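PDB 2EH6: acetylornithine aminotransferase from Aquifex aeolicus, which catalyses the pyridoxal-phosphate-dependent transfer of an amino group from N(2)-acetyl-L-ornithine to 2-oxoglutarate, a step of arginine biosynthesis. Local coordinates for residues E86-A92 against G250-E256. Numbering follows the deposited sequence.
Sequences EGKVFFA and GAILARE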
ATOM      1  N   GLU A  86      21.353   9.868 -12.974  1.00 35.51           N
ATOM      2  CA  GLU A  86      21.179  10.277 -11.584  1.00 35.86           C
ATOM      3  C   GLU A  86      19.691  10.412 -11.293  1.00 34.86           C
ATOM      4  O   GLU A  86      18.935  10.941 -12.109  1.00 33.61           O
ATOM      5  CB  GLU A  86      21.873  11.617 -11.323  1.00 38.13           C
ATOM      6  CG  GLU A  86      23.349  11.644 -11.669  1.00 40.36           C
ATOM      7  CD  GLU A  86      24.115  10.495 -11.044  1.00 43.81           C
ATOM      8  OE1 GLU A  86      23.864  10.178  -9.859  1.00 44.23           O
ATOM      9  OE2 GLU A  86      24.975   9.912 -11.737  1.00 46.14           O
ATOM     10  N   GLY A  87      19.270   9.937 -10.127  1.00 34.31           N
ATOM     11  CA  GLY A  87      17.864  10.013  -9.783  1.00 31.76           C
ATOM     12  C   GLY A  87      17.594   9.940  -8.299  1.00 30.99           C
ATOM     13  O   GLY A  87      18.515   9.864  -7.486  1.00 29.66           O
ATOM     14  N   LYS A  88      16.317   9.980  -7.942  1.00 29.92           N
ATOM     15  CA  LYS A  88      15.914   9.904  -6.546  1.00 29.03           C
ATOM     16  C   LYS A  88      14.791   8.881  -6.405  1.00 28.68           C
ATOM     17  O   LYS A  88      14.169   8.481  -7.390  1.00 28.04           O
ATOM     18  CB  LYS A  88      15.465  11.277  -6.032  1.00 29.77           C
ATOM     19  CG  LYS A  88      16.598  12.302  -5.938  1.00 33.90           C
ATOM     20  CD  LYS A  88      16.131  13.596  -5.289  1.00 35.29           C
ATOM     21  CE  LYS A  88      17.272  14.588  -5.126  1.00 38.15           C
ATOM     22  NZ  LYS A  88      18.441  13.986  -4.429  1.00 40.90           N
ATOM     23  N   VAL A  89      14.529   8.474  -5.170  1.00 29.29           N
ATOM     24  CA  VAL A  89      13.521   7.456  -4.906  1.00 26.82           C
ATOM     25  C   VAL A  89      12.486   7.881  -3.879  1.00 26.78           C
ATOM     26  O   VAL A  89      12.789   8.635  -2.955  1.00 24.92           O
ATOM     27  CB  VAL A  89      14.212   6.156  -4.379  1.00 28.31           C
ATOM     28  CG1 VAL A  89      13.164   5.125  -3.939  1.00 25.10           C
ATOM     29  CG2 VAL A  89      15.123   5.584  -5.443  1.00 25.09           C
ATOM     30  N   PHE A  90      11.260   7.396  -4.056  1.00 25.09           N
ATOM     31  CA  PHE A  90      10.183   7.641  -3.102  1.00 25.63           C
ATOM     32  C   PHE A  90       9.694   6.242  -2.764  1.00 23.53           C
ATOM     33  O   PHE A  90       9.383   5.474  -3.670  1.00 23.35           O
ATOM     34  CB  PHE A  90       9.009   8.412  -3.702  1.00 26.50           C
ATOM     35  CG  PHE A  90       7.767   8.349  -2.849  1.00 27.50           C
ATOM     36  CD1 PHE A  90       7.699   9.040  -1.641  1.00 24.10           C
ATOM     37  CD2 PHE A  90       6.703   7.518  -3.207  1.00 27.36           C
ATOM     38  CE1 PHE A  90       6.596   8.901  -0.794  1.00 29.04           C
ATOM     39  CE2 PHE A  90       5.595   7.370  -2.371  1.00 26.77           C
ATOM     40  CZ  PHE A  90       5.541   8.064  -1.157  1.00 27.85           C
ATOM     41  N   PHE A  91       9.619   5.918  -1.476  1.00 23.82           N
ATOM     42  CA  PHE A  91       9.184   4.581  -1.056  1.00 25.18           C
ATOM     43  C   PHE A  91       7.703   4.461  -0.729  1.00 23.53           C
ATOM     44  O   PHE A  91       7.158   5.263   0.021  1.00 26.54           O
ATOM     45  CB  PHE A  91      10.005   4.124   0.152  1.00 23.07           C
ATOM     46  CG  PHE A  91      11.422   3.764  -0.185  1.00 24.78           C
ATOM     47  CD1 PHE A  91      11.707   2.594  -0.884  1.00 21.80           C
ATOM     48  CD2 PHE A  91      12.473   4.603   0.179  1.00 21.06           C
ATOM     49  CE1 PHE A  91      13.023   2.260  -1.223  1.00 25.11           C
ATOM     50  CE2 PHE A  91      13.795   4.280  -0.152  1.00 23.26           C
ATOM     51  CZ  PHE A  91      14.070   3.103  -0.858  1.00 23.17           C
ATOM     52  N   ALA A  92       7.060   3.444  -1.299  1.00 24.91           N
ATOM     53  CA  ALA A  92       5.644   3.192  -1.063  1.00 23.71           C
ATOM     54  C   ALA A  92       5.504   1.781  -0.475  1.00 23.75           C
ATOM     55  O   ALA A  92       6.492   1.199  -0.019  1.00 23.54           O
ATOM     56  CB  ALA A  92       4.864   3.311  -2.373  1.00 24.16           C
ATOM     57  N   GLY A 250       7.345  -0.828  -2.124  1.00 22.07           N
ATOM     58  CA  GLY A 250       7.141  -0.309  -3.458  1.00 20.24           C
ATOM     59  C   GLY A 250       7.985   0.943  -3.581  1.00 21.10           C
ATOM     60  O   GLY A 250       8.495   1.451  -2.585  1.00 17.83           O
ATOM     61  N   ALA A 251       8.153   1.435  -4.798  1.00 22.72           N
ATOM     62  CA  ALA A 251       8.929   2.649  -4.981  1.00 22.92           C
ATOM     63  C   ALA A 251       8.918   3.133  -6.407  1.00 22.85           C
ATOM     64  O   ALA A 251       8.632   2.379  -7.343  1.00 22.71           O
ATOM     65  CB  ALA A 251      10.376   2.420  -4.546  1.00 24.79           C
ATOM     66  N   ILE A 252       9.196   4.420  -6.567  1.00 24.75           N
ATOM     67  CA  ILE A 252       9.335   4.970  -7.896  1.00 22.84           C
ATOM     68  C   ILE A 252      10.728   5.574  -7.864  1.00 24.33           C
ATOM     69  O   ILE A 252      11.189   6.048  -6.817  1.00 21.08           O
ATOM     70  CB  ILE A 252       8.308   6.075  -8.234  1.00 25.05           C
ATOM     71  CG1 ILE A 252       8.405   7.227  -7.238  1.00 24.78           C
ATOM     72  CG2 ILE A 252       6.913   5.482  -8.297  1.00 24.08           C
ATOM     73  CD1 ILE A 252       7.626   8.465  -7.690  1.00 28.34           C
ATOM     74  N   LEU A 253      11.409   5.499  -8.996  1.00 22.54           N
ATOM     75  CA  LEU A 253      12.741   6.055  -9.134  1.00 25.49           C
ATOM     76  C   LEU A 253      12.575   6.996 -10.312  1.00 24.28           C
ATOM     77  O   LEU A 253      12.060   6.599 -11.358  1.00 24.94           O
ATOM     78  CB  LEU A 253      13.757   4.954  -9.462  1.00 25.18           C
ATOM     79  CG  LEU A 253      15.246   5.293  -9.307  1.00 26.57           C
ATOM     80  CD1 LEU A 253      16.076   4.040  -9.522  1.00 25.25           C
ATOM     81  CD2 LEU A 253      15.644   6.386 -10.291  1.00 26.24           C
ATOM     82  N   ALA A 254      12.985   8.246 -10.134  1.00 25.14           N
ATOM     83  CA  ALA A 254      12.852   9.246 -11.188  1.00 26.41           C
ATOM     84  C   ALA A 254      14.148  10.014 -11.355  1.00 26.43           C
ATOM     85  O   ALA A 254      14.821  10.332 -10.376  1.00 27.59           O
ATOM     86  CB  ALA A 254      11.715  10.215 -10.850  1.00 24.70           C
ATOM     87  N   ARG A 255      14.503  10.323 -12.595  1.00 29.60           N
ATOM     88  CA  ARG A 255      15.731  11.066 -12.808  1.00 29.60           C
ATOM     89  C   ARG A 255      15.612  12.408 -12.085  1.00 29.78           C
ATOM     90  O   ARG A 255      14.509  12.933 -11.894  1.00 27.70           O
ATOM     91  CB  ARG A 255      16.008  11.236 -14.311  1.00 31.87           C
ATOM     92  CG  ARG A 255      14.975  12.005 -15.101  1.00 31.30           C
ATOM     93  CD  ARG A 255      15.304  11.915 -16.597  1.00 33.78           C
ATOM     94  NE  ARG A 255      14.432  12.759 -17.403  1.00 33.69           N
ATOM     95  CZ  ARG A 255      14.472  14.088 -17.411  1.00 35.46           C
ATOM     96  NH1 ARG A 255      15.352  14.736 -16.655  1.00 35.59           N
ATOM     97  NH2 ARG A 255      13.617  14.770 -18.160  1.00 37.27           N
ATOM     98  N   GLU A 256      16.758  12.922 -11.648  1.00 31.62           N
ATOM     99  CA  GLU A 256      16.873  14.180 -10.906  1.00 34.16           C
ATOM    100  C   GLU A 256      15.914  15.316 -11.241  1.00 34.91           C
ATOM    101  O   GLU A 256      15.267  15.874 -10.352  1.00 34.53           O
ATOM    102  CB  GLU A 256      18.295  14.724 -11.042  1.00 35.37           C
ATOM    103  CG  GLU A 256      19.347  13.996 -10.249  1.00 38.02           C
ATOM    104  CD  GLU A 256      19.193  14.190  -8.758  1.00 38.52           C
ATOM    105  OE1 GLU A 256      18.566  15.182  -8.331  1.00 37.90           O
ATOM    106  OE2 GLU A 256      19.719  13.349  -8.010  1.00 40.40           O
TER
HETATM  107  O   HOH W   1      20.495  11.323  -6.950  1.00 40.80           O
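Strands 87-92 and 250-255 form an antiparallel pair at one side of the seven-stranded mixed sheet of the large domain, the sheet of fold-type I PLP enzymes. Strand 250-255 is the antiparallel member characteristic of this sheet. On its far side it bonds to strand 236-239. E256 and K88 give up the most surface here, followed by I252 and G250. E256 extends the ladder beyond the strand: its N donates to E86 O at 3.0 Å. The end of its side chain comes nearer, and K88 NZ lies 3.9 Å from E256 OE2, a long salt bridge. K88 is also held through its backbone, with K88 N to A254 O at 2.9 Å and A254 N to K88 O at 3.0 Å. I252 repeats this two-way bonding with F90, and its CG1 packs on F90 CB at 3.8 Å. The face carrying F90, I252 and A254 meets helix 95-112. V89 and F91 share the other face with A251 and L253 and touch helix 70-81. At the cofactor end, A92 N bonds to G250 O at 2.8 Å. The CA of G250 is about 7 Å from the nearest atom of the bound PLP. L3 of the second subunit packs on K88 and F91. At the opposite end a water donates to both segments, its O 2.5 Å from G87 O and 2.4 Å from E256 OE2.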